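Local coordinates for uncharacterized protein (Bacillus subtilis, PDB 5DQV), which is a metal-dependent nucleotide pyrophosphohydrolase with an HD-type fold, at residues 33-38 against 131-136; 171-176 against 184-189. One frame throughout, in Å; residues are numbered along the deposited sequence.

Interaction 1: residues 33-38 against 131-136; sequences WLHISR and RLDAIG. With NI (nickel (II) ion), chain C.
The carboxylate of Asp133 reaches across to helix 33-50 and is held there by two side chains, His35 and Arg38, less than one helical turn apart. Arg38 meets it side-on: NE of Arg38 gives a nearly straight bond to Asp133 OD1 (2.7 Å), and its NH2 a second to Asp133 OD2 (2.9 Å), each using the syn lone pair of its oxygen. The guanidinium and carboxylate planes are only 23° apart, so this bidentate salt bridge is almost flat and fixes the rotation of the carboxylate. A bend at chi3 folds the arginine back along its own helix, with Leu34 O and CA of His35 over one face of the guanidinium.

His35 comes to the same OD2 from another direction. Its ND1 donates to Asp133 OD2 at 2.6 Å; the oxygen lies in the plane of the ring but is met from above the carboxylate plane, the two planes being 43° apart. With CG anti to the backbone N (chi1 166°), the ring points its other nitrogen at the metal, and NE2 of His35 binds nickel at 2.2 Å. OD2 thus takes two hydrogen bonds here and also pairs with Arg142 in a salt bridge, so that three residues grip it.

His64 and Asp130 join His35 on the nickel, and Arg38 NH1 bonds Tyr155 OH of the second subunit. A metal-ligating histidine oriented by a second-shell carboxylate is the arrangement seen here, set in the metal centre of an HD domain, where His35 supplies the first histidine of the H...HD...D signature.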
ATOM      1  N   TRP A  33      -0.122 -11.532 -12.787  1.00 30.19           N
ATOM      2  CA  TRP A  33       0.478 -11.414 -14.075  1.00 29.08           C
ATOM      3  C   TRP A  33       1.359 -10.163 -14.097  1.00 27.69           C
ATOM      4  O   TRP A  33       2.455 -10.191 -14.656  1.00 25.81           O
ATOM      5  CB  TRP A  33      -0.565 -11.443 -15.245  1.00 29.54           C
ATOM      6  CG  TRP A  33       0.078 -11.022 -16.504  1.00 30.09           C
ATOM      7  CD1 TRP A  33      -0.152  -9.865 -17.180  1.00 34.61           C
ATOM      8  CD2 TRP A  33       1.163 -11.677 -17.198  1.00 30.06           C
ATOM      9  NE1 TRP A  33       0.693  -9.762 -18.264  1.00 33.82           N
ATOM     10  CE2 TRP A  33       1.491 -10.872 -18.313  1.00 33.07           C
ATOM     11  CE3 TRP A  33       1.837 -12.886 -17.024  1.00 27.89           C
ATOM     12  CZ2 TRP A  33       2.507 -11.215 -19.223  1.00 33.47           C
ATOM     13  CZ3 TRP A  33       2.832 -13.231 -17.920  1.00 28.73           C
ATOM     14  CH2 TRP A  33       3.172 -12.400 -19.003  1.00 31.67           C
ATOM     15  N   LEU A  34       0.904  -9.088 -13.470  1.00 29.35           N
ATOM     16  CA  LEU A  34       1.668  -7.839 -13.486  1.00 29.68           C
ATOM     17  C   LEU A  34       3.060  -8.027 -12.843  1.00 27.64           C
ATOM     18  O   LEU A  34       4.054  -7.584 -13.398  1.00 26.45           O
ATOM     19  CB  LEU A  34       0.881  -6.720 -12.823  1.00 33.27           C
ATOM     20  CG  LEU A  34      -0.438  -6.393 -13.579  1.00 36.68           C
ATOM     21  CD1 LEU A  34      -1.177  -5.196 -12.965  1.00 39.61           C
ATOM     22  CD2 LEU A  34      -0.111  -6.143 -15.043  1.00 37.29           C
ATOM     23  N   HIS A  35       3.092  -8.729 -11.709  1.00 26.33           N
ATOM     24  CA  HIS A  35       4.330  -9.065 -11.013  1.00 25.50           C
ATOM     25  C   HIS A  35       5.224  -9.866 -11.954  1.00 23.77           C
ATOM     26  O   HIS A  35       6.396  -9.540 -12.151  1.00 22.39           O
ATOM     27  CB  HIS A  35       4.026  -9.854  -9.708  1.00 25.35           C
ATOM     28  CG  HIS A  35       5.235 -10.510  -9.123  1.00 23.82           C
ATOM     29  ND1 HIS A  35       6.280  -9.793  -8.592  1.00 24.21           N
ATOM     30  CD2 HIS A  35       5.605 -11.809  -9.060  1.00 23.66           C
ATOM     31  CE1 HIS A  35       7.214 -10.629  -8.173  1.00 25.56           C
ATOM     32  NE2 HIS A  35       6.827 -11.858  -8.450  1.00 21.33           N
ATOM     33  N   ILE A  36       4.671 -10.928 -12.551  1.00 22.96           N
ATOM     34  CA  ILE A  36       5.456 -11.780 -13.421  1.00 22.25           C
ATOM     35  C   ILE A  36       6.027 -10.992 -14.601  1.00 22.49           C
ATOM     36  O   ILE A  36       7.189 -11.087 -14.891  1.00 21.67           O
ATOM     37  CB  ILE A  36       4.628 -12.991 -13.882  1.00 23.70           C
ATOM     38  CG1 ILE A  36       4.490 -13.954 -12.695  1.00 25.70           C
ATOM     39  CG2 ILE A  36       5.300 -13.624 -15.089  1.00 22.51           C
ATOM     40  CD1 ILE A  36       3.385 -14.956 -12.931  1.00 31.63           C
ATOM     41  N   SER A  37       5.227 -10.124 -15.217  1.00 24.08           N
ATOM     42  CA  SER A  37       5.714  -9.334 -16.352  1.00 25.90           C
ATOM     43  C   SER A  37       6.875  -8.432 -15.959  1.00 25.39           C
ATOM     44  O   SER A  37       7.896  -8.321 -16.683  1.00 24.15           O
ATOM     45  CB  SER A  37       4.561  -8.535 -16.982  1.00 28.78           C
ATOM     46  OG  SER A  37       5.061  -7.552 -17.909  1.00 33.96           O
ATOM     47  N   ARG A  38       6.760  -7.798 -14.789  1.00 24.84           N
ATOM     48  CA  ARG A  38       7.823  -6.921 -14.309  1.00 23.88           C
ATOM     49  C   ARG A  38       9.087  -7.732 -14.033  1.00 22.26           C
ATOM     50  O   ARG A  38      10.217  -7.309 -14.354  1.00 21.03           O
ATOM     51  CB  ARG A  38       7.400  -6.141 -13.030  1.00 25.37           C
ATOM     52  CG  ARG A  38       6.305  -5.121 -13.222  1.00 26.80           C
ATOM     53  CD  ARG A  38       6.074  -4.243 -11.993  1.00 26.42           C
ATOM     54  NE  ARG A  38       5.804  -5.038 -10.796  1.00 23.07           N
ATOM     55  CZ  ARG A  38       4.626  -5.389 -10.329  1.00 25.93           C
ATOM     56  NH1 ARG A  38       3.518  -5.116 -10.975  1.00 32.77           N
ATOM     57  NH2 ARG A  38       4.561  -6.120  -9.240  1.00 29.89           N
ATOM     58  N   ARG A 131      13.293 -10.360  -6.158  1.00 23.50           N
ATOM     59  CA  ARG A 131      13.513  -9.549  -4.957  1.00 23.61           C
ATOM     60  C   ARG A 131      13.531  -8.046  -5.213  1.00 22.86           C
ATOM     61  O   ARG A 131      13.027  -7.269  -4.418  1.00 22.08           O
ATOM     62  CB  ARG A 131      14.774 -10.028  -4.181  1.00 25.49           C
ATOM     63  CG  ARG A 131      14.532 -11.385  -3.624  1.00 29.16           C
ATOM     64  CD  ARG A 131      15.658 -11.859  -2.821  1.00 38.15           C
ATOM     65  NE  ARG A 131      15.422 -13.223  -2.405  1.00 44.48           N
ATOM     66  CZ  ARG A 131      16.015 -13.822  -1.387  1.00 50.31           C
ATOM     67  NH1 ARG A 131      16.858 -13.151  -0.615  1.00 55.84           N
ATOM     68  NH2 ARG A 131      15.734 -15.093  -1.120  1.00 51.65           N
ATOM     69  N   LEU A 132      14.067  -7.634  -6.336  1.00 21.92           N
ATOM     70  CA  LEU A 132      14.018  -6.228  -6.718  1.00 22.29           C
ATOM     71  C   LEU A 132      12.564  -5.729  -6.767  1.00 22.44           C
ATOM     72  O   LEU A 132      12.262  -4.581  -6.355  1.00 21.87           O
ATOM     73  CB  LEU A 132      14.727  -6.018  -8.049  1.00 21.03           C
ATOM     74  CG  LEU A 132      16.259  -6.045  -8.056  1.00 23.00           C
ATOM     75  CD1 LEU A 132      16.850  -5.990  -9.447  1.00 19.95           C
ATOM     76  CD2 LEU A 132      16.823  -4.872  -7.190  1.00 24.23           C
ATOM     77  N   ASP A 133      11.636  -6.596  -7.215  1.00 21.90           N
ATOM     78  CA  ASP A 133      10.239  -6.187  -7.355  1.00 22.19           C
ATOM     79  C   ASP A 133       9.568  -6.028  -5.965  1.00 22.23           C
ATOM     80  O   ASP A 133       8.479  -5.510  -5.866  1.00 21.55           O
ATOM     81  CB  ASP A 133       9.458  -7.202  -8.228  1.00 22.33           C
ATOM     82  CG  ASP A 133       8.107  -6.699  -8.667  1.00 23.19           C
ATOM     83  OD1 ASP A 133       8.069  -5.702  -9.398  1.00 22.17           O
ATOM     84  OD2 ASP A 133       7.062  -7.336  -8.338  1.00 26.67           O
ATOM     85  N   ALA A 134      10.243  -6.457  -4.892  1.00 21.88           N
ATOM     86  CA  ALA A 134       9.706  -6.425  -3.542  1.00 22.09           C
ATOM     87  C   ALA A 134      10.249  -5.201  -2.757  1.00 22.39           C
ATOM     88  O   ALA A 134       9.918  -5.030  -1.587  1.00 23.06           O
ATOM     89  CB  ALA A 134      10.051  -7.744  -2.779  1.00 21.05           C
ATOM     90  N   ILE A 135      11.090  -4.399  -3.397  1.00 21.68           N
ATOM     91  CA  ILE A 135      11.661  -3.207  -2.779  1.00 21.86           C
ATOM     92  C   ILE A 135      11.435  -1.987  -3.693  1.00 21.27           C
ATOM     93  O   ILE A 135      10.896  -2.121  -4.795  1.00 20.15           O
ATOM     94  CB  ILE A 135      13.162  -3.368  -2.394  1.00 22.42           C
ATOM     95  CG1 ILE A 135      14.066  -3.647  -3.594  1.00 24.57           C
ATOM     96  CG2 ILE A 135      13.351  -4.483  -1.328  1.00 21.98           C
ATOM     97  CD1 ILE A 135      15.570  -3.700  -3.240  1.00 23.30           C
ATOM     98  N   GLY A 136      11.781  -0.812  -3.200  1.00 20.97           N
ATOM     99  CA  GLY A 136      11.681   0.427  -3.973  1.00 21.99           C
ATOM    100  C   GLY A 136      10.239   0.863  -3.949  1.00 20.11           C
ATOM    101  O   GLY A 136       9.482   0.382  -3.154  1.00 19.76           O
TER
HETATM  102 NI    NI C 301       7.684 -13.717  -7.741  1.00 29.58          NI

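Interaction 2: residues 171-176 against 184-189; sequences RLIDMM and LAEERH
A water molecule ties the two segments together: it accepts from the backbone N of Ile173 at 2.8 Å and is hydrogen-bonded to ND1 of His189 at 3.0 Å, linking the short 3-10 turn to helix 179-202. All direct contact between the segments is by packing, and Ile173 carries most of it.

Its two branches do different work. CG2 of Ile173 sits over one face of the imidazole of His189, 3.6 Å from the ring centroid and 18° off the normal, a CH-pi contact displaced toward the ND1 side of the ring. The histidine thus offers a face to the methyl and a ring nitrogen to the water.

The other branch of Ile173 runs from CG1, which lies anti to its backbone N (chi1 -176°), toward the helix surface, and CG1 of Ile173 comes to 3.9 Å from Ala185 CB. The terminal CD1 continues toward the backbone of Ala185 and the start of Glu186, but its exact placing is doubtful. The alanine methyl is also met by Met176, whose chain, bent at chi2, sets Met176 CG 4.0 Å from Ala185 CB and its CE at a similar distance. Both longer side chains therefore share the one alanine methyl. At the outer margin the side chain of Glu186 comes back alongside the end of Ile173.

Met176 and Ala185 also touch helix 121-132, through Arg131 and Leu132 respectively, while the Met176 carbonyl is hydrogen-bonded by Arg182. The whole is a loop-on-helix packing in which the connection between helices 161-169 and 179-202 folds back on the second and third turns of the later helix, in an all-helical HD-type fold.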
ATOM      1  N   ARG A 171      16.122  -5.919   4.331  1.00 29.83           N
ATOM      2  CA  ARG A 171      17.251  -6.824   4.314  1.00 31.68           C
ATOM      3  C   ARG A 171      17.545  -7.435   2.971  1.00 30.71           C
ATOM      4  O   ARG A 171      18.617  -8.037   2.782  1.00 31.17           O
ATOM      5  CB  ARG A 171      17.027  -7.965   5.289  1.00 34.27           C
ATOM      6  CG  ARG A 171      16.839  -7.449   6.658  1.00 39.57           C
ATOM      7  CD  ARG A 171      16.459  -8.544   7.619  1.00 46.00           C
ATOM      8  NE  ARG A 171      15.957  -7.907   8.824  1.00 51.72           N
ATOM      9  CZ  ARG A 171      16.041  -8.423  10.041  1.00 55.96           C
ATOM     10  NH1 ARG A 171      16.590  -9.618  10.228  1.00 59.17           N
ATOM     11  NH2 ARG A 171      15.567  -7.735  11.068  1.00 56.97           N
ATOM     12  N   LEU A 172      16.645  -7.245   2.020  1.00 28.03           N
ATOM     13  CA  LEU A 172      16.789  -7.921   0.735  1.00 27.74           C
ATOM     14  C   LEU A 172      18.039  -7.472  -0.016  1.00 27.99           C
ATOM     15  O   LEU A 172      18.698  -8.294  -0.688  1.00 28.33           O
ATOM     16  CB  LEU A 172      15.494  -7.716  -0.092  1.00 26.79           C
ATOM     17  CG  LEU A 172      14.326  -8.533   0.399  1.00 26.41           C
ATOM     18  CD1 LEU A 172      13.034  -8.218  -0.465  1.00 25.11           C
ATOM     19  CD2 LEU A 172      14.684 -10.016   0.414  1.00 26.53           C
ATOM     20  N   ILE A 173      18.421  -6.198   0.126  1.00 28.12           N
ATOM     21  CA  ILE A 173      19.603  -5.693  -0.589  1.00 29.00           C
ATOM     22  C   ILE A 173      20.883  -6.466  -0.217  1.00 31.97           C
ATOM     23  O   ILE A 173      21.770  -6.663  -1.062  1.00 33.58           O
ATOM     24  CB  ILE A 173      19.812  -4.158  -0.374  1.00 29.70           C
ATOM     25  CG1 ILE A 173      21.000  -3.646  -1.211  1.00 33.54           C
ATOM     26  CG2 ILE A 173      19.999  -3.808   1.113  1.00 27.38           C
ATOM     27  CD1 ILE A 173      20.727  -2.377  -1.956  1.00 36.53           C
ATOM     28  N   ASP A 174      20.941  -6.994   0.998  1.00 33.19           N
ATOM     29  CA  ASP A 174      22.080  -7.778   1.411  1.00 36.38           C
ATOM     30  C   ASP A 174      22.142  -9.151   0.747  1.00 36.41           C
ATOM     31  O   ASP A 174      23.163  -9.798   0.841  1.00 36.86           O
ATOM     32  CB  ASP A 174      22.078  -8.013   2.924  1.00 38.92           C
ATOM     33  CG  ASP A 174      22.124  -6.717   3.721  1.00 41.61           C
ATOM     34  OD1 ASP A 174      22.908  -5.826   3.338  1.00 45.30           O
ATOM     35  OD2 ASP A 174      21.358  -6.603   4.690  1.00 44.40           O
ATOM     36  N   MET A 175      21.051  -9.614   0.146  1.00 34.73           N
ATOM     37  CA  MET A 175      21.012 -11.006  -0.387  1.00 35.85           C
ATOM     38  C   MET A 175      20.968 -11.070  -1.912  1.00 32.39           C
ATOM     39  O   MET A 175      20.719 -12.121  -2.490  1.00 31.86           O
ATOM     40  CB  MET A 175      19.816 -11.776   0.218  1.00 38.01           C
ATOM     41  CG  MET A 175      19.919 -11.990   1.788  1.00 44.22           C
ATOM     42  SD  MET A 175      18.232 -12.344   2.430  1.00 56.69           S
ATOM     43  CE  MET A 175      18.435 -14.115   2.379  1.00 51.42           C
ATOM     44  N   MET A 176      21.257  -9.955  -2.559  1.00 29.46           N
ATOM     45  CA  MET A 176      21.323  -9.904  -4.019  1.00 27.41           C
ATOM     46  C   MET A 176      22.544 -10.705  -4.452  1.00 28.16           C
ATOM     47  O   MET A 176      23.648 -10.600  -3.842  1.00 27.06           O
ATOM     48  CB  MET A 176      21.395  -8.445  -4.483  1.00 26.54           C
ATOM     49  CG  MET A 176      20.108  -7.656  -4.213  1.00 24.81           C
ATOM     50  SD  MET A 176      18.696  -8.175  -5.258  1.00 20.04           S
ATOM     51  CE  MET A 176      17.490  -7.354  -4.236  1.00 28.39           C
ATOM     52  N   LEU A 184      21.170  -2.028  -8.913  1.00 27.85           N
ATOM     53  CA  LEU A 184      19.769  -1.589  -9.031  1.00 28.40           C
ATOM     54  C   LEU A 184      19.091  -1.540  -7.669  1.00 27.26           C
ATOM     55  O   LEU A 184      18.277  -0.664  -7.399  1.00 28.38           O
ATOM     56  CB  LEU A 184      18.964  -2.542  -9.928  1.00 27.50           C
ATOM     57  CG  LEU A 184      19.271  -2.569 -11.421  1.00 31.21           C
ATOM     58  CD1 LEU A 184      18.459  -3.702 -12.105  1.00 28.42           C
ATOM     59  CD2 LEU A 184      18.937  -1.219 -12.108  1.00 35.62           C
ATOM     60  N   ALA A 185      19.471  -2.462  -6.799  1.00 26.76           N
ATOM     61  CA  ALA A 185      18.903  -2.547  -5.461  1.00 26.70           C
ATOM     62  C   ALA A 185      19.265  -1.355  -4.604  1.00 27.75           C
ATOM     63  O   ALA A 185      18.445  -0.911  -3.780  1.00 27.19           O
ATOM     64  CB  ALA A 185      19.323  -3.800  -4.776  1.00 24.76           C
ATOM     65  N   GLU A 186      20.447  -0.787  -4.809  1.00 30.43           N
ATOM     66  CA  GLU A 186      20.855   0.364  -3.984  1.00 32.11           C
ATOM     67  C   GLU A 186      19.884   1.523  -4.123  1.00 30.97           C
ATOM     68  O   GLU A 186      19.512   2.095  -3.113  1.00 28.78           O
ATOM     69  CB  GLU A 186      22.273   0.858  -4.314  1.00 35.66           C
ATOM     70  CG  GLU A 186      23.366  -0.056  -3.819  1.00 40.76           C
ATOM     71  CD  GLU A 186      23.676   0.104  -2.339  1.00 49.49           C
ATOM     72  OE1 GLU A 186      23.496   1.215  -1.782  1.00 54.30           O
ATOM     73  OE2 GLU A 186      24.142  -0.900  -1.728  1.00 56.37           O
ATOM     74  N   GLU A 187      19.487   1.884  -5.353  1.00 30.31           N
ATOM     75  CA  GLU A 187      18.537   2.977  -5.596  0.50 30.79           C
ATOM     76  C   GLU A 187      17.188   2.679  -4.899  1.00 28.72           C
ATOM     77  O   GLU A 187      16.594   3.509  -4.233  1.00 27.26           O
ATOM     78  CB  GLU A 187      18.217   3.117  -7.101  0.50 32.02           C
ATOM     79  CG  GLU A 187      19.361   2.980  -8.111  0.50 36.40           C
ATOM     80  CD  GLU A 187      18.828   3.018  -9.550  0.50 39.28           C
ATOM     81  OE1 GLU A 187      17.796   3.684  -9.760  0.50 42.69           O
ATOM     82  OE2 GLU A 187      19.419   2.395 -10.459  0.50 40.86           O
ATOM     83  N   ARG A 188      16.698   1.468  -5.123  1.00 25.73           N
ATOM     84  CA  ARG A 188      15.384   1.060  -4.617  1.00 24.05           C
ATOM     85  C   ARG A 188      15.339   1.008  -3.088  1.00 22.22           C
ATOM     86  O   ARG A 188      14.391   1.458  -2.475  1.00 22.66           O
ATOM     87  CB  ARG A 188      14.965  -0.299  -5.224  1.00 22.42           C
ATOM     88  CG  ARG A 188      14.644  -0.214  -6.712  1.00 24.90           C
ATOM     89  CD  ARG A 188      13.990  -1.541  -7.151  1.00 24.77           C
ATOM     90  NE  ARG A 188      13.767  -1.502  -8.557  1.00 27.18           N
ATOM     91  CZ  ARG A 188      12.741  -2.077  -9.187  1.00 24.71           C
ATOM     92  NH1 ARG A 188      11.792  -2.761  -8.526  1.00 24.98           N
ATOM     93  NH2 ARG A 188      12.650  -1.891 -10.465  1.00 24.80           N
ATOM     94  N   HIS A 189      16.386   0.474  -2.508  1.00 22.41           N
ATOM     95  CA  HIS A 189      16.564   0.394  -1.053  1.00 22.66           C
ATOM     96  C   HIS A 189      16.636   1.769  -0.451  1.00 22.67           C
ATOM     97  O   HIS A 189      15.964   2.035   0.514  1.00 21.98           O
ATOM     98  CB  HIS A 189      17.821  -0.356  -0.749  1.00 24.29           C
ATOM     99  CG  HIS A 189      18.128  -0.474   0.709  1.00 24.94           C
ATOM    100  ND1 HIS A 189      17.508  -1.392   1.525  1.00 29.11           N
ATOM    101  CD2 HIS A 189      18.998   0.205   1.494  1.00 28.23           C
ATOM    102  CE1 HIS A 189      18.011  -1.299   2.749  1.00 31.23           C
ATOM    103  NE2 HIS A 189      18.913  -0.335   2.758  1.00 29.19           N
TER
HETATM  104  O   HOH W   1      16.596  -4.109   0.703  1.00 24.87           O

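Both interactions gather round the end of helix 121-132 and the turn that follows it, their centres about 13 Å apart. Interaction 1 lies near the centre of the folded chain and is almost wholly polar, with charged groups ordered about a metal ligand; interaction 2 is farther out, partly buried, and mostly apolar, with one water bridge between the segments. The segment 131-136 connects them: Leu132 CD2 packs on CA of Ala185 at 3.6 Å, and the Leu132 carbonyl receives a weak hydrogen bond from Arg188. Each also reaches the second subunit, interaction 1 through Arg38 and interaction 2 through Glu187, which pairs with Lys201 of that subunit.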